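Local coordinates for protein sulfide-quinone reductase (Aquifex aeolicus, PDB 3HYW) that oxidises hydrogen sulfide with a quinone as electron acceptor, using bound FAD and building up polysulfur, as a homotrimeric monotopic membrane flavoprotein, at residues E386-F389 against L390-R394; E404-L407 against E408-K412. All coordinates share one frame; numbering follows the deposited sequence.

Interaction 1. Residues E386-F389 against L390-R394; sequences EKYF and LWKVR. With SO4 (sulfate ion), chain M.
Lys392, one turn after Tyr388 on helix 376-395, lays its aliphatic chain over one face of the tyrosine ring. CG makes a CH-pi contact 4.2 Å from the ring centroid, off-centre toward the rim, and CE follows the ring to 3.6 Å from Tyr388 CE2. A bend at chi3 (-70°) carries the lysine end across to the neighbouring ring, where CE lies 3.7 Å from Phe389 CD2, the two side chains crossing at about a right angle. Beyond the ring carbons, Lys392 NZ forms a salt bridge with Glu403 and a hydrogen bond to Ile398 O, and Tyr388 OH bonds to the same Glu403 carboxylate. An alanine in place of Tyr388 would probably strip the methylenes of Lys392 of the ring they lie on, leaving Phe389 as their aromatic neighbour, and cost Glu403 its hydroxyl mate.

On the buried side Phe389 CE1 also meets Val393 CG2 at 3.8 Å, while Leu390 and Val393 pack against Phe39 and Val60. Glu386 and Leu390 lie alongside each other, and the carboxylate of Glu386 goes on to a salt bridge with Arg53. The four i to i+4 amide bonds are regular; that from Leu390 N to Glu386 O is nearly straight, at 172°.

The exposed side is looser and relies on a water and an ion. Arg394 NE and NH2 both donate to sulfate O2, at 2.6 and 2.8 Å, and this oxygen lies in the guanidinium plane. A water accepts from Arg394 NH2 and donates to Lys387 O, tying the arginine to a carbonyl two turns earlier. The sulfate probably comes from the crystallisation liquor. The chemistry thus divides the helix: its inward lysine is held by aromatic carbon, a carboxylate and a backbone carbonyl beside the quinone site, whereas its outward arginine can take up an anion.

Interaction 2. Residues E404-L407 against E408-K412; sequences EKVL and EIFLK. With DCQ (2-decyl-5,6-dimethoxy-3-methylcyclohexa-2,5-diene-1,4-dione), chain H; LMT (dodecyl-beta-D-maltoside), chain I.
Regular i to i+4 amide bonds join 404-407 to 408-411, through to Leu411 N on Leu407 O (2.9 Å); Lys412, which adds a weak bond from its N to Glu408 O, leaves the helix with positive phi (58°). One face of this last stretch of helix 401-411 is apolar. Val406 and Phe410 lie side by side and point the same way, with CG1 of the valine 3.7 Å from CD2 of the ring. The ring also turns an edge to its own helix, since Val406 O lies in its plane, 3.3 Å from Phe410 CD2.

Two bound chains extend this apolar surface. Val406 CG2 touches C14 of the decylubiquinone tail at 3.8 Å, and Leu407 CD1 reaches its first tail carbon, C7, at the same distance. The dodecyl chain of the maltoside detergent passes over one face of Phe410, its C10 standing 3.7 Å above the ring plane and offset toward the rim. With CG set beside the backbone N (chi1 -64°), Leu411 brings CD1 to 3.8 Å from detergent C6, and the same side chain packs on Ile346 of the quinone site and on Ile371.

Glu404 OE2 and Glu408 OE1, on the polar side, stay 5.2 Å apart, like charges not in contact. Grip on the quinone tail here is therefore purely by carbon contacts, and the neighbouring detergent chain is consistent with a lipid-facing entrance to the quinone pocket.

Overall arrangement
From the N terminus, the chain passes through the FAD-binding Rossmann-type region and strand 369-375 before entering helix 376-395, which carries interaction 1; after a short connection, helix 401-411 carries interaction 2. Both contacts are local, each spanning consecutive turns of one helix and closing no long loop, and they follow in series without nesting or crossing. The centres of interactions 1 and 2 lie about 19 Å apart, without touch. Glu403, near the start of helix 401-411, links the two helices by bonding Tyr388 and Lys392 while belonging to the quinone pocket. Interaction 1 packs against strands 38-40 and 59-61, interaction 2 on the quinone tail and, through Leu411, on strand 369-375.

Interaction 1. Residues E386-F389 against L390-R394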
loop_
_atom_site.group_PDB
_atom_site.type_symbol
_atom_site.label_atom_id
_atom_site.label_comp_id
_atom_site.label_asym_id
_atom_site.label_seq_id
_atom_site.Cartn_x
_atom_site.Cartn_y
_atom_site.Cartn_z
ATOM N N GLU A 386 -22.865 19.502 13.151
ATOM C CA GLU A 386 -22.801 20.961 13.145
ATOM C C GLU A 386 -24.101 21.575 13.685
ATOM O O GLU A 386 -24.066 22.373 14.621
ATOM C CB GLU A 386 -22.513 21.449 11.723
ATOM C CG GLU A 386 -22.443 22.947 11.555
ATOM C CD GLU A 386 -22.306 23.352 10.105
ATOM O OE1 GLU A 386 -21.465 22.752 9.395
ATOM O OE2 GLU A 386 -23.049 24.261 9.678
ATOM N N LYS A 387 -25.238 21.165 13.125
ATOM C CA LYS A 387 -26.549 21.654 13.575
ATOM C C LYS A 387 -26.790 21.320 15.047
ATOM O O LYS A 387 -27.249 22.163 15.825
ATOM C CB LYS A 387 -27.676 21.082 12.699
ATOM C CG LYS A 387 -27.504 21.344 11.196
ATOM C CD LYS A 387 -27.502 22.842 10.899
ATOM C CE LYS A 387 -27.157 23.141 9.447
ATOM N NZ LYS A 387 -27.157 24.621 9.207
ATOM N N TYR A 388 -26.449 20.090 15.419
ATOM C CA TYR A 388 -26.594 19.596 16.794
ATOM C C TYR A 388 -25.740 20.360 17.811
ATOM O O TYR A 388 -26.243 20.743 18.864
ATOM C CB TYR A 388 -26.307 18.086 16.861
ATOM C CG TYR A 388 -26.257 17.503 18.268
ATOM C CD1 TYR A 388 -27.389 17.498 19.084
ATOM C CD2 TYR A 388 -25.079 16.941 18.769
ATOM C CE1 TYR A 388 -27.349 16.960 20.375
ATOM C CE2 TYR A 388 -25.031 16.388 20.059
ATOM C CZ TYR A 388 -26.169 16.405 20.852
ATOM O OH TYR A 388 -26.138 15.871 22.128
ATOM N N PHE A 389 -24.465 20.588 17.506
ATOM C CA PHE A 389 -23.609 21.308 18.439
ATOM C C PHE A 389 -24.052 22.757 18.643
ATOM O O PHE A 389 -24.086 23.239 19.775
ATOM C CB PHE A 389 -22.124 21.256 18.049
ATOM C CG PHE A 389 -21.199 21.543 19.203
ATOM C CD1 PHE A 389 -20.763 22.844 19.466
ATOM C CD2 PHE A 389 -20.799 20.520 20.057
ATOM C CE1 PHE A 389 -19.926 23.111 20.548
ATOM C CE2 PHE A 389 -19.970 20.779 21.145
ATOM C CZ PHE A 389 -19.530 22.080 21.394
ATOM N N LEU A 390 -24.379 23.449 17.552
ATOM C CA LEU A 390 -24.860 24.835 17.647
ATOM C C LEU A 390 -26.130 24.919 18.474
ATOM O O LEU A 390 -26.313 25.859 19.259
ATOM C CB LEU A 390 -25.115 25.447 16.265
ATOM C CG LEU A 390 -24.059 26.284 15.511
ATOM C CD1 LEU A 390 -22.956 26.888 16.385
ATOM C CD2 LEU A 390 -23.480 25.562 14.303
ATOM N N TRP A 391 -27.012 23.939 18.299
ATOM C CA TRP A 391 -28.209 23.844 19.132
ATOM C C TRP A 391 -27.833 23.768 20.623
ATOM O O TRP A 391 -28.415 24.468 21.456
ATOM C CB TRP A 391 -29.074 22.642 18.722
ATOM C CG TRP A 391 -30.313 22.554 19.528
ATOM C CD1 TRP A 391 -31.511 23.162 19.268
ATOM C CD2 TRP A 391 -30.483 21.841 20.756
ATOM N NE1 TRP A 391 -32.416 22.864 20.261
ATOM C CE2 TRP A 391 -31.810 22.055 21.184
ATOM C CE3 TRP A 391 -29.641 21.038 21.537
ATOM C CZ2 TRP A 391 -32.316 21.493 22.359
ATOM C CZ3 TRP A 391 -30.148 20.480 22.701
ATOM C CH2 TRP A 391 -31.467 20.710 23.099
ATOM N N LYS A 392 -26.855 22.920 20.942
ATOM C CA LYS A 392 -26.394 22.724 22.321
ATOM C C LYS A 392 -25.856 24.009 22.947
ATOM O O LYS A 392 -26.131 24.292 24.111
ATOM C CB LYS A 392 -25.323 21.630 22.382
ATOM C CG LYS A 392 -25.867 20.223 22.244
ATOM C CD LYS A 392 -24.887 19.204 22.790
ATOM C CE LYS A 392 -23.651 19.085 21.918
ATOM N NZ LYS A 392 -22.650 18.246 22.595
ATOM N N VAL A 393 -25.107 24.785 22.164
ATOM C CA VAL A 393 -24.635 26.106 22.597
ATOM C C VAL A 393 -25.819 27.014 22.941
ATOM O O VAL A 393 -25.838 27.663 23.992
ATOM C CB VAL A 393 -23.701 26.767 21.528
ATOM C CG1 VAL A 393 -23.292 28.182 21.943
ATOM C CG2 VAL A 393 -22.465 25.908 21.291
ATOM N N ARG A 394 -26.821 27.014 22.071
ATOM C CA ARG A 394 -27.996 27.863 22.231
ATOM C C ARG A 394 -28.949 27.409 23.334
ATOM O O ARG A 394 -29.765 28.190 23.808
ATOM C CB ARG A 394 -28.741 27.995 20.900
ATOM C CG ARG A 394 -27.963 28.781 19.844
ATOM C CD ARG A 394 -28.855 29.192 18.679
ATOM N NE ARG A 394 -29.414 28.024 18.003
ATOM C CZ ARG A 394 -28.903 27.460 16.911
ATOM N NH1 ARG A 394 -27.827 27.972 16.325
ATOM N NH2 ARG A 394 -29.491 26.388 16.392
HETATM S S SO4 M . -32.515 27.033 18.781
HETATM O O1 SO4 M . -32.200 28.445 18.961
HETATM O O2 SO4 M . -31.296 26.292 18.482
HETATM O O3 SO4 M . -33.124 26.502 19.994
HETATM O O4 SO4 M . -33.430 26.881 17.662
HETATM O O HOH W 1 -28.326 24.411 14.960
#

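Interaction 2. Residues E404-L407 against E408-K412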
loop_
_atom_site.group_PDB
_atom_site.type_symbol
_atom_site.label_atom_id
_atom_site.label_comp_id
_atom_site.label_asym_id
_atom_site.label_seq_id
_atom_site.Cartn_x
_atom_site.Cartn_y
_atom_site.Cartn_z
ATOM N N GLU A 404 -23.903 10.870 25.963
ATOM C CA GLU A 404 -22.987 9.918 26.606
ATOM C C GLU A 404 -23.487 8.476 26.456
ATOM O O GLU A 404 -22.710 7.573 26.144
ATOM C CB GLU A 404 -22.789 10.253 28.093
ATOM C CG GLU A 404 -21.711 9.397 28.765
ATOM C CD GLU A 404 -21.536 9.690 30.247
ATOM O OE1 GLU A 404 -21.789 10.840 30.669
ATOM O OE2 GLU A 404 -21.138 8.763 30.991
ATOM N N LYS A 405 -24.785 8.262 26.668
ATOM C CA LYS A 405 -25.362 6.927 26.503
ATOM C C LYS A 405 -25.215 6.418 25.064
ATOM O O LYS A 405 -24.794 5.287 24.849
ATOM C CB LYS A 405 -26.823 6.872 26.992
ATOM C CG LYS A 405 -26.947 7.083 28.507
ATOM C CD LYS A 405 -28.351 6.895 29.054
ATOM C CE LYS A 405 -28.416 7.335 30.519
ATOM N NZ LYS A 405 -29.752 7.095 31.139
ATOM N N VAL A 406 -25.529 7.272 24.093
ATOM C CA VAL A 406 -25.460 6.922 22.670
ATOM C C VAL A 406 -24.025 6.617 22.216
ATOM O O VAL A 406 -23.791 5.662 21.468
ATOM C CB VAL A 406 -26.111 8.026 21.786
ATOM C CG1 VAL A 406 -25.818 7.800 20.308
ATOM C CG2 VAL A 406 -27.625 8.066 22.020
ATOM N N LEU A 407 -23.074 7.425 22.679
ATOM C CA LEU A 407 -21.652 7.194 22.417
ATOM C C LEU A 407 -21.175 5.873 23.023
ATOM O O LEU A 407 -20.342 5.186 22.438
ATOM C CB LEU A 407 -20.817 8.362 22.958
ATOM C CG LEU A 407 -20.237 9.439 22.027
ATOM C CD1 LEU A 407 -20.886 9.502 20.653
ATOM C CD2 LEU A 407 -20.246 10.805 22.709
ATOM N N GLU A 408 -21.704 5.537 24.198
ATOM C CA GLU A 408 -21.419 4.267 24.859
ATOM C C GLU A 408 -21.950 3.105 24.008
ATOM O O GLU A 408 -21.231 2.130 23.776
ATOM C CB GLU A 408 -22.024 4.256 26.273
ATOM C CG GLU A 408 -21.560 3.129 27.201
ATOM C CD GLU A 408 -22.347 3.077 28.520
ATOM O OE1 GLU A 408 -22.577 4.145 29.143
ATOM O OE2 GLU A 408 -22.738 1.959 28.939
ATOM N N ILE A 409 -23.191 3.228 23.527
ATOM C CA ILE A 409 -23.833 2.175 22.724
ATOM C C ILE A 409 -23.098 1.919 21.399
ATOM O O ILE A 409 -22.839 0.768 21.043
ATOM C CB ILE A 409 -25.344 2.472 22.440
ATOM C CG1 ILE A 409 -26.121 2.685 23.744
ATOM C CG2 ILE A 409 -25.989 1.323 21.682
ATOM C CD1 ILE A 409 -27.529 3.267 23.556
ATOM N N PHE A 410 -22.760 2.991 20.686
ATOM C CA PHE A 410 -22.190 2.883 19.346
ATOM C C PHE A 410 -20.673 2.689 19.279
ATOM O O PHE A 410 -20.181 1.974 18.401
ATOM C CB PHE A 410 -22.606 4.084 18.488
ATOM C CG PHE A 410 -24.003 3.973 17.944
ATOM C CD1 PHE A 410 -24.251 3.250 16.779
ATOM C CD2 PHE A 410 -25.072 4.574 18.604
ATOM C CE1 PHE A 410 -25.545 3.132 16.275
ATOM C CE2 PHE A 410 -26.372 4.462 18.107
ATOM C CZ PHE A 410 -26.607 3.743 16.942
ATOM N N LEU A 411 -19.940 3.327 20.189
ATOM C CA LEU A 411 -18.475 3.309 20.147
ATOM C C LEU A 411 -17.791 2.846 21.437
ATOM O O LEU A 411 -16.558 2.889 21.528
ATOM C CB LEU A 411 -17.940 4.688 19.767
ATOM C CG LEU A 411 -18.279 5.234 18.383
ATOM C CD1 LEU A 411 -17.992 6.698 18.359
ATOM C CD2 LEU A 411 -17.498 4.525 17.288
ATOM N N LYS A 412 -18.579 2.421 22.424
ATOM C CA LYS A 412 -18.061 1.938 23.711
ATOM C C LYS A 412 -17.200 2.974 24.445
ATOM O O LYS A 412 -16.284 2.613 25.191
ATOM C CB LYS A 412 -17.279 0.624 23.534
ATOM C CG LYS A 412 -18.074 -0.531 22.952
ATOM C CD LYS A 412 -17.148 -1.696 22.615
ATOM C CE LYS A 412 -17.824 -2.720 21.712
ATOM N NZ LYS A 412 -17.936 -2.227 20.302
HETATM O O2 DCQ H . -16.749 16.184 19.430
HETATM C C2 DCQ H . -17.370 15.319 18.584
HETATM C C3 DCQ H . -17.038 15.332 17.234
HETATM O O3 DCQ H . -16.075 16.195 16.769
HETATM C C3M DCQ H . -16.368 17.528 16.350
HETATM C C4 DCQ H . -17.668 14.455 16.363
HETATM O O4 DCQ H . -17.335 14.462 15.030
HETATM C C4M DCQ H . -18.194 15.048 14.053
HETATM C C5 DCQ H . -18.630 13.571 16.841
HETATM O O5 DCQ H . -19.243 12.716 15.975
HETATM C C1 DCQ H . -18.334 14.438 19.067
HETATM C C1M DCQ H . -18.676 14.451 20.538
HETATM C C6 DCQ H . -18.973 13.561 18.190
HETATM C C7 DCQ H . -20.025 12.589 18.694
HETATM C C8 DCQ H . -21.433 13.020 18.292
HETATM C C9 DCQ H . -22.427 12.764 19.418
HETATM C C10 DCQ H . -23.522 11.793 18.988
HETATM C C11 DCQ H . -24.867 12.503 18.886
HETATM C C12 DCQ H . -25.962 11.723 19.601
HETATM C C13 DCQ H . -26.879 11.021 18.602
HETATM C C14 DCQ H . -28.193 10.598 19.253
HETATM C C15 DCQ H . -29.021 9.715 18.324
HETATM C C16 DCQ H . -30.490 9.798 18.678
HETATM C C1B LMT I . -21.952 2.720 4.732
HETATM C C2B LMT I . -23.281 3.098 4.057
HETATM C C3B LMT I . -23.910 1.912 3.327
HETATM C C4B LMT I . -22.895 1.279 2.380
HETATM C C5B LMT I . -21.652 0.865 3.175
HETATM C C6B LMT I . -20.591 0.198 2.301
HETATM O O1B LMT I . -22.171 1.976 5.938
HETATM O O2B LMT I . -24.206 3.623 5.017
HETATM O O3B LMT I . -25.063 2.341 2.593
HETATM O "O4'" LMT I . -23.493 0.160 1.712
HETATM O O5B LMT I . -21.083 2.013 3.826
HETATM O O6B LMT I . -19.997 1.158 1.419
HETATM C "C1'" LMT I . -21.015 2.786 9.938
HETATM C "C2'" LMT I . -21.996 3.750 9.269
HETATM C "C3'" LMT I . -22.640 3.124 8.035
HETATM C "C4'" LMT I . -21.569 2.597 7.079
HETATM C "C5'" LMT I . -20.674 1.617 7.841
HETATM C "C6'" LMT I . -19.568 1.046 6.960
HETATM O "O1'" LMT I . -20.305 3.505 10.948
HETATM O "O2'" LMT I . -23.013 4.144 10.194
HETATM O "O3'" LMT I . -23.452 4.103 7.382
HETATM O "O5'" LMT I . -20.086 2.278 8.970
HETATM O "O6'" LMT I . -19.583 -0.384 7.041
HETATM C C1 LMT I . -19.890 2.700 12.054
HETATM C C2 LMT I . -20.504 3.213 13.354
HETATM C C3 LMT I . -20.113 4.659 13.653
HETATM C C4 LMT I . -20.613 5.081 15.031
HETATM C C5 LMT I . -21.016 6.550 15.054
HETATM C C6 LMT I . -21.319 7.003 16.478
HETATM C C7 LMT I . -22.084 8.321 16.493
HETATM C C8 LMT I . -23.527 8.128 16.949
HETATM C C9 LMT I . -24.469 7.989 15.756
HETATM C C10 LMT I . -25.855 7.537 16.198
HETATM C C11 LMT I . -26.887 8.634 15.972
HETATM C C12 LMT I . -28.226 8.041 15.596
#